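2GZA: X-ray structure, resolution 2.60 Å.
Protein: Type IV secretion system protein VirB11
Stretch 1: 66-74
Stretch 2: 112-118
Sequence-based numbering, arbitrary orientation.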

# COMPACT_ATOMS: atom_id res chain seq x y z
N ASP C 66 -33.19 29.71 -34.04
CA ASP C 66 -33.87 28.44 -33.80
C ASP C 66 -32.91 27.30 -33.50
O ASP C 66 -31.70 27.49 -33.42
CB ASP C 66 -34.88 28.11 -34.91
CG ASP C 66 -34.26 28.14 -36.29
OD1 ASP C 66 -33.03 28.30 -36.40
OD2 ASP C 66 -35.03 28.00 -37.26
N TYR C 67 -33.49 26.11 -33.29
CA TYR C 67 -32.74 24.90 -32.98
C TYR C 67 -31.67 24.61 -34.04
O TYR C 67 -30.51 24.37 -33.69
CB TYR C 67 -33.72 23.72 -32.83
CG TYR C 67 -33.11 22.38 -32.46
CD1 TYR C 67 -32.74 22.09 -31.15
CD2 TYR C 67 -32.93 21.40 -33.43
CE1 TYR C 67 -32.19 20.85 -30.81
CE2 TYR C 67 -32.38 20.17 -33.11
CZ TYR C 67 -32.01 19.89 -31.80
OH TYR C 67 -31.47 18.66 -31.51
N GLU C 68 -32.06 24.67 -35.31
CA GLU C 68 -31.18 24.33 -36.44
C GLU C 68 -29.96 25.24 -36.55
O GLU C 68 -28.87 24.78 -36.89
CB GLU C 68 -31.97 24.31 -37.76
CG GLU C 68 -33.23 23.42 -37.75
CD GLU C 68 -32.96 21.99 -37.28
OE1 GLU C 68 -31.96 21.39 -37.72
OE2 GLU C 68 -33.76 21.47 -36.46
N HIS C 69 -30.15 26.52 -36.24
CA HIS C 69 -29.07 27.50 -36.12
C HIS C 69 -27.98 27.01 -35.17
O HIS C 69 -26.78 27.07 -35.48
CB HIS C 69 -29.63 28.80 -35.54
CG HIS C 69 -29.78 29.91 -36.54
ND1 HIS C 69 -30.74 29.91 -37.53
CD2 HIS C 69 -29.10 31.08 -36.67
CE1 HIS C 69 -30.63 31.02 -38.23
NE2 HIS C 69 -29.65 31.75 -37.73
N LEU C 70 -28.41 26.54 -34.00
CA LEU C 70 -27.52 26.12 -32.92
C LEU C 70 -26.82 24.80 -33.25
O LEU C 70 -25.67 24.60 -32.87
CB LEU C 70 -28.29 25.99 -31.61
CG LEU C 70 -29.19 27.15 -31.18
CD1 LEU C 70 -30.17 26.69 -30.11
CD2 LEU C 70 -28.39 28.37 -30.72
N ILE C 71 -27.54 23.92 -33.95
CA ILE C 71 -26.97 22.67 -34.45
C ILE C 71 -25.78 23.00 -35.34
O ILE C 71 -24.67 22.50 -35.13
CB ILE C 71 -28.04 21.82 -35.24
CG1 ILE C 71 -29.13 21.27 -34.31
CG2 ILE C 71 -27.39 20.68 -36.04
CD1 ILE C 71 -28.69 20.13 -33.39
N SER C 72 -26.03 23.87 -36.32
CA SER C 72 -25.03 24.34 -37.26
C SER C 72 -23.86 25.04 -36.57
O SER C 72 -22.71 24.89 -36.98
CB SER C 72 -25.65 25.33 -38.26
OG SER C 72 -26.74 24.77 -38.96
N LEU C 73 -24.18 25.82 -35.55
CA LEU C 73 -23.17 26.50 -34.74
C LEU C 73 -22.23 25.49 -34.12
O LEU C 73 -21.02 25.67 -34.18
CB LEU C 73 -23.82 27.39 -33.68
CG LEU C 73 -22.94 27.99 -32.58
CD1 LEU C 73 -21.83 28.86 -33.15
CD2 LEU C 73 -23.78 28.80 -31.63
N GLY C 74 -22.80 24.44 -33.53
CA GLY C 74 -22.02 23.37 -32.92
C GLY C 74 -21.04 22.74 -33.88
O GLY C 74 -19.84 22.68 -33.61
N HIS C 112 -34.14 17.72 -24.76
CA HIS C 112 -34.45 17.55 -26.18
C HIS C 112 -35.08 18.80 -26.77
O HIS C 112 -35.85 19.49 -26.11
CB HIS C 112 -35.33 16.31 -26.42
CG HIS C 112 -36.73 16.45 -25.94
ND1 HIS C 112 -37.16 15.94 -24.73
CD2 HIS C 112 -37.82 17.03 -26.50
CE1 HIS C 112 -38.44 16.21 -24.56
NE2 HIS C 112 -38.87 16.87 -25.63
N GLY C 113 -34.72 19.08 -28.02
CA GLY C 113 -35.16 20.28 -28.70
C GLY C 113 -34.47 21.53 -28.19
O GLY C 113 -34.91 22.64 -28.50
N THR C 114 -33.41 21.35 -27.40
CA THR C 114 -32.57 22.46 -26.92
C THR C 114 -31.09 22.19 -27.19
O THR C 114 -30.66 21.04 -27.26
CB THR C 114 -32.71 22.72 -25.39
OG1 THR C 114 -32.09 21.65 -24.66
CG2 THR C 114 -34.16 22.84 -24.97
N ILE C 115 -30.32 23.27 -27.34
CA ILE C 115 -28.87 23.22 -27.32
C ILE C 115 -28.41 24.20 -26.24
O ILE C 115 -28.97 25.28 -26.11
CB ILE C 115 -28.26 23.65 -28.67
CG1 ILE C 115 -28.88 22.85 -29.83
CG2 ILE C 115 -26.73 23.57 -28.65
CD1 ILE C 115 -28.39 21.43 -29.96
N SER C 116 -27.39 23.82 -25.48
CA SER C 116 -26.81 24.73 -24.50
C SER C 116 -25.49 25.29 -24.98
O SER C 116 -24.55 24.55 -25.28
CB SER C 116 -26.64 24.08 -23.13
OG SER C 116 -26.07 25.00 -22.21
N VAL C 117 -25.42 26.62 -25.04
CA VAL C 117 -24.21 27.34 -25.43
C VAL C 117 -23.78 28.25 -24.29
O VAL C 117 -24.60 28.97 -23.73
CB VAL C 117 -24.44 28.16 -26.74
CG1 VAL C 117 -23.38 29.22 -26.94
CG2 VAL C 117 -24.48 27.24 -27.93
N THR C 118 -22.50 28.19 -23.95
CA THR C 118 -21.95 29.15 -23.01
C THR C 118 -20.66 29.73 -23.55
O THR C 118 -19.70 29.01 -23.82
CB THR C 118 -21.73 28.54 -21.63
OG1 THR C 118 -22.96 27.98 -21.17
CG2 THR C 118 -21.25 29.63 -20.66

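I115 is at the centre of this contact. It has the largest area covered by the other stretch, 92 Å², and its CA-to-CB bond points toward the helix. Three residues from the first turns of that helix meet its side chain. L70 CB lies 3.7 Å from I115 CG1. I71 CD1 lies 3.7 Å from I115 CD1. Y67 CE1 approaches the same methyl, I115 CD1, at 3.9 Å. The CA-to-CB bond of L70 points toward the other stretch. The CA-to-CB bonds of Y67 and I71 point sideways, but the ends of their side chains come nearer.

About one turn on from L70, L73 CD2 packs on V117 CG2 at 4.1 Å. L70 packs on I115 and L73 on V117, and the CA-to-CB bonds of all four point toward the other stretch. The alternation on the second stretch is that of an extended chain: I115 and V117 point toward the helix, while T114 and S116 point away.

Toward the loop end the contact becomes more polar, and the Y67 ring lies close to main-chain atoms. Y67 CD1 is 3.5 Å from G113 O, and Y67 CE1 is 3.7 Å from T114 N. The ring meets these atoms obliquely. G113 has a phi of 73°, a value that favours glycine.

No hydrogen bond crosses between the stretches. The contact rests on apolar packing and on the tyrosine ring against backbone, with 324 Å² buried in all.

Some polar groups of the helical stretch bond within it. D66 is the N-cap. Its OD1 accepts a weak capping bond from H69 N at 3.4 Å, and a second weak bond joins H69 ND1 to D66 OD1 at 3.0 Å. S72 OG donates to E68 O at 3.0 Å. D66, E68, H69 and S72 make no contact with the second stretch.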